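PDB 5M41: nigritoxine from Vibrio nigripulchritudo, which is a bacterial toxin that acts on crustaceans and insects. Local coordinates for residues 279-284 with 441-446; 286-291 with 344-349; 359-364 with 424-429. All coordinates share one frame; numbering follows the deposited sequence.

Overall arrangement
The three contacts occupy the middle of the chain, each centre lying 9 to 14 Å from that of the whole chain. Contact 1 closes a long loop in which contacts 2 and 3 are nested in series. Helix 277-283 of contact 1 runs directly into strand 286-288 of contact 2, and A441 CB packs 3.5 Å from W286 CD1; their centres are 12 Å apart. Contact 1 also meets contact 3 through I283 CD1 and Y428 OH, 3.8 Å apart. Contacts 2 and 3 reach the same branched antiparallel sheet without touching, their nearest atoms about 6 Å apart. None of their residues is among the magnesium ligands V189, E192 and D195.

Contact 1 of 3, residues 279-284 with 441-446; sequences QAENIG and AQTKSF
A helix N-terminus that binds a carboxylate joins these segments: T443 is the N-cap of helix 444-457, and E281, from the last turn of helix 277-283, reaches into the first turn behind that cap. E281 buries the most surface. Its CG stands anti to the carbonyl carbon (chi1 -56°), and a bend at chi2 (-115°) brings the carboxylate to the start of the other helix. There both oxygens take hydrogen bonds from S445. The hydroxyl S445 OG donates to E281 OE1 at 2.9 Å, and the amide S445 N donates to E281 OE2 at 3.3 Å. Each oxygen uses its syn lone pair, so S445 holds the carboxylate in a two-pronged grip. S445 OG lies in the crowded position between its own backbone N and carbonyl carbon, which places hydroxyl and amide side by side, facing the carboxylate. The helix N-terminus probably favours the negative charge. T443 comes next in buried surface; its CB is 3.6 Å from E281 OE2, and the two side chains cross obliquely. A280 CB adds a loose apolar touch on T443 CG2, while its methyl also packs on P439. The contact lies at the surface, and K444 contributes CB alone before its chain leads off. T443 OG1, also between its backbone N and carbonyl carbon, closes the cap by accepting from F446 N at 3.2 Å, with an N-H...O angle of 162°.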
loop_
_atom_site.group_PDB
_atom_site.type_symbol
_atom_site.label_atom_id
_atom_site.label_comp_id
_atom_site.label_asym_id
_atom_site.label_seq_id
_atom_site.Cartn_x
_atom_site.Cartn_y
_atom_site.Cartn_z
ATOM N N GLN A 279 9.692 -3.252 13.283
ATOM C CA GLN A 279 10.518 -2.158 12.747
ATOM C C GLN A 279 9.654 -0.977 12.288
ATOM O O GLN A 279 9.914 0.159 12.677
ATOM C CB GLN A 279 11.385 -2.652 11.586
ATOM C CG GLN A 279 12.289 -3.831 11.918
ATOM C CD GLN A 279 12.909 -4.458 10.678
ATOM O OE1 GLN A 279 12.203 -4.929 9.780
ATOM N NE2 GLN A 279 14.237 -4.469 10.625
ATOM N N ALA A 280 8.621 -1.252 11.489
ATOM C CA ALA A 280 7.685 -0.212 11.039
ATOM C C ALA A 280 7.028 0.520 12.220
ATOM O O ALA A 280 7.201 1.742 12.377
ATOM C CB ALA A 280 6.635 -0.790 10.094
ATOM N N GLU A 281 6.308 -0.228 13.065
ATOM C CA GLU A 281 5.592 0.366 14.191
ATOM C C GLU A 281 6.582 0.994 15.196
ATOM O O GLU A 281 6.221 1.923 15.921
ATOM C CB GLU A 281 4.603 -0.637 14.839
ATOM C CG GLU A 281 3.566 -1.256 13.878
ATOM C CD GLU A 281 2.096 -0.893 14.168
ATOM O OE1 GLU A 281 1.826 0.254 14.601
ATOM O OE2 GLU A 281 1.195 -1.753 13.939
ATOM N N ASN A 282 7.830 0.519 15.207
ATOM C CA ASN A 282 8.909 1.208 15.932
ATOM C C ASN A 282 9.358 2.512 15.273
ATOM O O ASN A 282 9.686 3.485 15.968
ATOM C CB ASN A 282 10.135 0.302 16.125
ATOM C CG ASN A 282 10.241 -0.259 17.538
ATOM O OD1 ASN A 282 9.236 -0.450 18.228
ATOM N ND2 ASN A 282 11.467 -0.529 17.970
ATOM N N ILE A 283 9.403 2.518 13.937
ATOM C CA ILE A 283 9.735 3.723 13.186
ATOM C C ILE A 283 8.634 4.769 13.414
ATOM O O ILE A 283 8.936 5.952 13.612
ATOM C CB ILE A 283 9.959 3.444 11.666
ATOM C CG1 ILE A 283 11.102 2.436 11.420
ATOM C CG2 ILE A 283 10.216 4.734 10.901
ATOM C CD1 ILE A 283 12.445 2.802 12.032
ATOM N N GLY A 284 7.373 4.328 13.408
ATOM C CA GLY A 284 6.226 5.228 13.596
ATOM C C GLY A 284 6.257 6.399 12.623
ATOM O O GLY A 284 6.257 7.579 13.023
ATOM N N ALA A 441 2.329 3.005 5.582
ATOM C CA ALA A 441 1.405 3.340 6.641
ATOM C C ALA A 441 0.443 2.184 6.900
ATOM O O ALA A 441 -0.185 2.160 7.953
ATOM C CB ALA A 441 0.632 4.587 6.286
ATOM N N GLN A 442 0.328 1.237 5.959
ATOM C CA GLN A 442 -0.655 0.125 6.072
ATOM C C GLN A 442 -0.170 -0.961 7.039
ATOM O O GLN A 442 0.172 -2.071 6.645
ATOM C CB GLN A 442 -0.986 -0.431 4.688
ATOM C CG GLN A 442 -1.585 0.670 3.811
ATOM C CD GLN A 442 -1.982 0.233 2.418
ATOM O OE1 GLN A 442 -2.358 -0.929 2.181
ATOM N NE2 GLN A 442 -1.933 1.171 1.486
ATOM N N THR A 443 -0.086 -0.593 8.311
ATOM C CA THR A 443 0.371 -1.496 9.342
ATOM C C THR A 443 -0.807 -2.301 9.914
ATOM O O THR A 443 -1.993 -2.107 9.549
ATOM C CB THR A 443 0.986 -0.706 10.505
ATOM O OG1 THR A 443 0.000 0.198 11.002
ATOM C CG2 THR A 443 2.250 0.099 10.064
ATOM N N LYS A 444 -0.461 -3.202 10.831
ATOM C CA LYS A 444 -1.428 -3.947 11.628
ATOM C C LYS A 444 -2.424 -3.001 12.292
ATOM O O LYS A 444 -3.622 -3.167 12.141
ATOM C CB LYS A 444 -0.685 -4.767 12.684
ATOM C CG LYS A 444 -1.522 -5.826 13.395
ATOM C CD LYS A 444 -0.847 -6.230 14.708
ATOM C CE LYS A 444 -1.106 -7.686 15.066
ATOM N NZ LYS A 444 -2.544 -8.048 14.934
ATOM N N SER A 445 -1.939 -1.995 13.004
ATOM C CA SER A 445 -2.842 -1.150 13.771
ATOM C C SER A 445 -3.711 -0.266 12.860
ATOM O O SER A 445 -4.883 -0.025 13.163
ATOM C CB SER A 445 -2.068 -0.322 14.782
ATOM O OG SER A 445 -1.068 0.411 14.112
ATOM N N PHE A 446 -3.143 0.169 11.730
ATOM C CA PHE A 446 -3.874 0.923 10.713
ATOM C C PHE A 446 -5.196 0.226 10.371
ATOM O O PHE A 446 -6.255 0.860 10.365
ATOM C CB PHE A 446 -2.954 1.077 9.479
ATOM C CG PHE A 446 -3.614 1.657 8.263
ATOM C CD1 PHE A 446 -3.507 3.033 7.975
ATOM C CD2 PHE A 446 -4.279 0.829 7.351
ATOM C CE1 PHE A 446 -4.083 3.577 6.826
ATOM C CE2 PHE A 446 -4.856 1.369 6.201
ATOM C CZ PHE A 446 -4.761 2.747 5.937
#

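Contact 2 of 3, residues 286-291 with 344-349; sequences WIDSGT and KLSKVS
A short antiparallel pairing sets W286, I287 and D288 against V348, K347 and S346. Only I287-K347 is a hydrogen-bonded pair: I287 N reaches K347 O at 2.8 Å, nearly along the C=O axis, and K347 N returns to I287 O at 3.0 Å; W286-V348 and D288-S346 flank it as non-hydrogen-bonded pairs. Beyond the pairing, S289 N donates to L345 O at 3.3 Å. Water extends the link twice. One molecule donates to D288 OD2 at 2.6 Å and hydrogen-bonds to S346 OG, on the face that D288 and S346 share; another donates to T291 O at 2.5 Å and accepts from L345 N. Charge adds a salt bridge between D288 OD1 and K344 NZ at 3.4 Å, which the extended lysine chain reaches. D288 OD2 makes a salt bridge to R449 and K344 NZ a hydrogen bond to Q292, and these are the stronger ties. Apolar contact is led by W286, whose ring crosses V348 obliquely, with CZ3 3.6 Å from V348 CB. V348 CG2 lies over one ring face, K347 O at the edge, and W286 NE1 donates to P439 O. On the face shared with K347, I287 CD1 rests on S349 CA. The short strand segments pair with a strong twist, their directions 132° apart. Strand 340-348 lies between 286-288 and 328-336 and pairs with 293-296 too; helix 302-319 packs on L345.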
loop_
_atom_site.group_PDB
_atom_site.type_symbol
_atom_site.label_atom_id
_atom_site.label_comp_id
_atom_site.label_asym_id
_atom_site.label_seq_id
_atom_site.Cartn_x
_atom_site.Cartn_y
_atom_site.Cartn_z
ATOM N N TRP A 286 4.055 7.446 10.321
ATOM C CA TRP A 286 2.792 8.076 9.922
ATOM C C TRP A 286 1.819 8.319 11.050
ATOM O O TRP A 286 1.670 7.484 11.936
ATOM C CB TRP A 286 2.142 7.232 8.829
ATOM C CG TRP A 286 3.046 7.121 7.613
ATOM C CD1 TRP A 286 3.745 6.009 7.165
ATOM C CD2 TRP A 286 3.430 8.208 6.689
ATOM N NE1 TRP A 286 4.462 6.300 6.034
ATOM C CE2 TRP A 286 4.323 7.605 5.700
ATOM C CE3 TRP A 286 3.095 9.554 6.568
ATOM C CZ2 TRP A 286 4.868 8.346 4.658
ATOM C CZ3 TRP A 286 3.643 10.292 5.514
ATOM C CH2 TRP A 286 4.509 9.702 4.577
ATOM N N ILE A 287 1.158 9.480 11.014
ATOM C CA ILE A 287 0.149 9.855 11.995
ATOM C C ILE A 287 -1.200 9.839 11.289
ATOM O O ILE A 287 -1.399 10.558 10.315
ATOM C CB ILE A 287 0.358 11.300 12.528
ATOM C CG1 ILE A 287 1.707 11.447 13.220
ATOM C CG2 ILE A 287 -0.796 11.732 13.455
ATOM C CD1 ILE A 287 2.210 12.885 13.235
ATOM N N ASP A 288 -2.129 9.044 11.802
ATOM C CA ASP A 288 -3.497 9.008 11.290
ATOM C C ASP A 288 -4.141 10.384 11.230
ATOM O O ASP A 288 -3.919 11.222 12.106
ATOM C CB ASP A 288 -4.358 8.096 12.168
ATOM C CG ASP A 288 -4.521 6.704 11.577
ATOM O OD1 ASP A 288 -5.634 6.167 11.715
ATOM O OD2 ASP A 288 -3.562 6.152 10.972
ATOM N N SER A 289 -4.927 10.615 10.183
ATOM C CA SER A 289 -5.837 11.743 10.170
ATOM C C SER A 289 -6.998 11.497 11.165
ATOM O O SER A 289 -7.525 12.431 11.779
ATOM C CB SER A 289 -6.395 11.959 8.769
ATOM O OG SER A 289 -7.426 12.924 8.828
ATOM N N GLY A 290 -7.378 10.228 11.320
ATOM C CA GLY A 290 -8.573 9.864 12.053
ATOM C C GLY A 290 -9.834 9.791 11.198
ATOM O O GLY A 290 -10.886 9.419 11.714
ATOM N N THR A 291 -9.740 10.149 9.908
ATOM C CA THR A 291 -10.899 10.085 8.984
ATOM C C THR A 291 -10.599 9.228 7.735
ATOM O O THR A 291 -9.446 9.126 7.342
ATOM C CB THR A 291 -11.386 11.498 8.604
ATOM O OG1 THR A 291 -12.427 11.407 7.622
ATOM C CG2 THR A 291 -10.262 12.343 8.083
ATOM N N LYS A 344 -7.233 6.716 2.973
ATOM C CA LYS A 344 -6.953 7.339 4.244
ATOM C C LYS A 344 -5.649 8.110 4.135
ATOM O O LYS A 344 -4.666 7.576 3.615
ATOM C CB LYS A 344 -6.823 6.256 5.327
ATOM C CG LYS A 344 -6.830 6.777 6.752
ATOM C CD LYS A 344 -7.275 5.702 7.756
ATOM C CE LYS A 344 -7.460 6.291 9.167
ATOM N NZ LYS A 344 -8.520 5.538 9.937
ATOM N N LEU A 345 -5.641 9.343 4.647
ATOM C CA LEU A 345 -4.467 10.215 4.633
ATOM C C LEU A 345 -3.767 10.109 5.966
ATOM O O LEU A 345 -4.435 9.981 7.008
ATOM C CB LEU A 345 -4.874 11.684 4.467
ATOM C CG LEU A 345 -5.623 12.016 3.189
ATOM C CD1 LEU A 345 -6.174 13.430 3.278
ATOM C CD2 LEU A 345 -4.705 11.854 1.979
ATOM N N SER A 346 -2.432 10.164 5.927
ATOM C CA SER A 346 -1.624 10.265 7.121
ATOM C C SER A 346 -0.661 11.404 6.895
ATOM O O SER A 346 -0.208 11.627 5.778
ATOM C CB SER A 346 -0.814 8.995 7.369
ATOM O OG SER A 346 -1.624 7.859 7.625
ATOM N N LYS A 347 -0.346 12.118 7.961
ATOM C CA LYS A 347 0.670 13.136 7.932
ATOM C C LYS A 347 1.934 12.477 8.470
ATOM O O LYS A 347 1.860 11.569 9.298
ATOM C CB LYS A 347 0.251 14.305 8.825
ATOM C CG LYS A 347 0.905 15.624 8.446
ATOM C CD LYS A 347 0.686 16.713 9.494
ATOM C CE LYS A 347 -0.791 16.982 9.761
ATOM N NZ LYS A 347 -0.965 18.133 10.694
ATOM N N VAL A 348 3.089 12.918 7.985
ATOM C CA VAL A 348 4.353 12.340 8.395
ATOM C C VAL A 348 4.641 12.750 9.827
ATOM O O VAL A 348 4.327 13.875 10.226
ATOM C CB VAL A 348 5.521 12.713 7.414
ATOM C CG1 VAL A 348 5.904 14.187 7.502
ATOM C CG2 VAL A 348 6.724 11.825 7.656
ATOM N N SER A 349 5.171 11.829 10.624
ATOM C CA SER A 349 5.600 12.213 11.940
ATOM C C SER A 349 6.854 13.081 11.843
ATOM O O SER A 349 7.841 12.673 11.253
ATOM C CB SER A 349 5.876 11.004 12.814
ATOM O OG SER A 349 6.517 11.478 13.985
HETATM O O HOH W 1 -1.308 6.486 9.675
HETATM O O HOH W 2 -7.952 10.495 5.888
#

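Contact 3 of 3, residues 359-364 with 424-429; sequences GISIAE and TRPTYR
The extended backbones of G359-I360 and T424-P426 meet through one hydrogen bond, I360 N to T424 O, 3.0 Å long with an angle of 164° at the hydrogen and directed onto a lone pair of the carbonyl oxygen. A weaker CA-H...O contact runs the other way, from R425 CA to I360 O at 3.4 Å. G359 brings its CA to 3.3 Å from T424 O, and its backbone angles (phi 165°, psi -161°) are ones at which a CB would collide with the carbonyl of the residue before and with the 424-426 segment. P426 lays CD and CG against S361 OG, with CD at 3.3 Å, while CD also lies 3.6 Å from I360 N. S361 OG, anti to its carbonyl carbon, is bridged by a water to R425 NE; the water is 2.7 Å from OG and accepts from NE at 3.1 Å. The arginine chain bends at chi3, and its far end is tied by NH1 to V273 O. Backbone hydrogen bonds tie G359 and S361 to V370 and D368 in the branched sheet, P426 to I438, and T427 to V356 in a three-stranded sheet, so the contact joins two sheets. P426 has no N-H to offer I360 O, which is consistent with the single direct bond; the rest of this buried junction consists of the CA-H...O contact, close packing of G359 and the P426 ring, and the water bridge.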
loop_
_atom_site.group_PDB
_atom_site.type_symbol
_atom_site.label_atom_id
_atom_site.label_comp_id
_atom_site.label_asym_id
_atom_site.label_seq_id
_atom_site.Cartn_x
_atom_site.Cartn_y
_atom_site.Cartn_z
ATOM N N GLY A 359 7.166 9.413 -3.197
ATOM C CA GLY A 359 7.194 8.219 -4.011
ATOM C C GLY A 359 5.972 7.349 -3.839
ATOM O O GLY A 359 4.905 7.807 -3.390
ATOM N N ILE A 360 6.125 6.092 -4.230
ATOM C CA ILE A 360 5.045 5.105 -4.143
ATOM C C ILE A 360 5.571 3.980 -3.281
ATOM O O ILE A 360 6.669 3.492 -3.518
ATOM C CB ILE A 360 4.637 4.560 -5.545
ATOM C CG1 ILE A 360 4.319 5.711 -6.522
ATOM C CG2 ILE A 360 3.450 3.600 -5.441
ATOM C CD1 ILE A 360 3.144 6.606 -6.122
ATOM N N SER A 361 4.814 3.604 -2.255
ATOM C CA SER A 361 5.142 2.419 -1.463
ATOM C C SER A 361 4.116 1.352 -1.767
ATOM O O SER A 361 2.923 1.637 -1.875
ATOM C CB SER A 361 5.115 2.733 0.031
ATOM O OG SER A 361 5.997 3.803 0.339
ATOM N N ILE A 362 4.569 0.121 -1.879
ATOM C CA ILE A 362 3.690 -0.992 -2.187
ATOM C C ILE A 362 3.666 -1.892 -0.950
ATOM O O ILE A 362 4.707 -2.320 -0.471
ATOM C CB ILE A 362 4.153 -1.741 -3.468
ATOM C CG1 ILE A 362 3.959 -0.844 -4.710
ATOM C CG2 ILE A 362 3.367 -3.044 -3.651
ATOM C CD1 ILE A 362 4.675 -1.341 -5.960
ATOM N N ALA A 363 2.470 -2.106 -0.396
ATOM C CA ALA A 363 2.292 -2.972 0.739
ATOM C C ALA A 363 1.660 -4.260 0.229
ATOM O O ALA A 363 1.259 -4.314 -0.929
ATOM C CB ALA A 363 1.377 -2.307 1.771
ATOM N N GLU A 364 1.560 -5.286 1.085
ATOM C CA GLU A 364 0.845 -6.509 0.712
ATOM C C GLU A 364 -0.648 -6.201 0.499
ATOM O O GLU A 364 -1.352 -6.936 -0.207
ATOM C CB GLU A 364 1.008 -7.622 1.774
ATOM C CG GLU A 364 2.444 -8.059 2.096
ATOM C CD GLU A 364 3.117 -8.919 1.009
ATOM O OE1 GLU A 364 2.561 -9.093 -0.109
ATOM O OE2 GLU A 364 4.239 -9.443 1.271
ATOM N N THR A 424 9.709 4.438 -7.861
ATOM C CA THR A 424 10.639 4.746 -6.765
ATOM C C THR A 424 9.879 5.039 -5.446
ATOM O O THR A 424 8.880 5.790 -5.431
ATOM C CB THR A 424 11.521 5.939 -7.190
ATOM O OG1 THR A 424 12.163 5.571 -8.396
ATOM C CG2 THR A 424 12.604 6.289 -6.160
ATOM N N ARG A 425 10.366 4.445 -4.363
ATOM C CA ARG A 425 9.798 4.580 -3.018
ATOM C C ARG A 425 10.189 5.905 -2.371
ATOM O O ARG A 425 11.239 6.451 -2.688
ATOM C CB ARG A 425 10.331 3.440 -2.150
ATOM C CG ARG A 425 9.824 2.065 -2.591
ATOM C CD ARG A 425 10.690 0.950 -2.022
ATOM N NE ARG A 425 10.330 0.681 -0.631
ATOM C CZ ARG A 425 11.005 -0.136 0.189
ATOM N NH1 ARG A 425 12.104 -0.758 -0.238
ATOM N NH2 ARG A 425 10.588 -0.313 1.445
ATOM N N PRO A 426 9.335 6.441 -1.479
ATOM C CA PRO A 426 9.716 7.634 -0.734
ATOM C C PRO A 426 10.834 7.281 0.239
ATOM O O PRO A 426 10.942 6.121 0.644
ATOM C CB PRO A 426 8.433 7.985 0.042
ATOM C CG PRO A 426 7.773 6.631 0.241
ATOM C CD PRO A 426 7.977 5.986 -1.114
ATOM N N THR A 427 11.670 8.257 0.590
ATOM C CA THR A 427 12.771 8.002 1.500
ATOM C C THR A 427 12.847 9.088 2.582
ATOM O O THR A 427 12.326 10.183 2.425
ATOM C CB THR A 427 14.161 7.927 0.798
ATOM O OG1 THR A 427 14.533 9.224 0.327
ATOM C CG2 THR A 427 14.243 6.907 -0.356
ATOM N N TYR A 428 13.517 8.776 3.682
ATOM C CA TYR A 428 13.755 9.742 4.745
ATOM C C TYR A 428 15.169 9.566 5.265
ATOM O O TYR A 428 15.819 8.554 5.000
ATOM C CB TYR A 428 12.757 9.579 5.900
ATOM C CG TYR A 428 13.007 8.382 6.797
ATOM C CD1 TYR A 428 13.586 8.540 8.061
ATOM C CD2 TYR A 428 12.648 7.088 6.386
ATOM C CE1 TYR A 428 13.795 7.446 8.907
ATOM C CE2 TYR A 428 12.872 5.990 7.203
ATOM C CZ TYR A 428 13.441 6.170 8.459
ATOM O OH TYR A 428 13.640 5.072 9.265
ATOM N N ARG A 429 15.646 10.576 5.970
ATOM C CA ARG A 429 16.958 10.530 6.565
ATOM C C ARG A 429 16.767 10.481 8.071
ATOM O O ARG A 429 16.180 11.389 8.659
ATOM C CB ARG A 429 17.775 11.760 6.144
ATOM C CG ARG A 429 19.132 11.888 6.834
ATOM C CD ARG A 429 19.815 13.208 6.479
ATOM N NE ARG A 429 19.495 13.550 5.101
ATOM C CZ ARG A 429 20.200 13.159 4.037
ATOM N NH1 ARG A 429 21.316 12.439 4.172
ATOM N NH2 ARG A 429 19.787 13.509 2.828
HETATM O O HOH W 3 8.506 2.801 0.809
#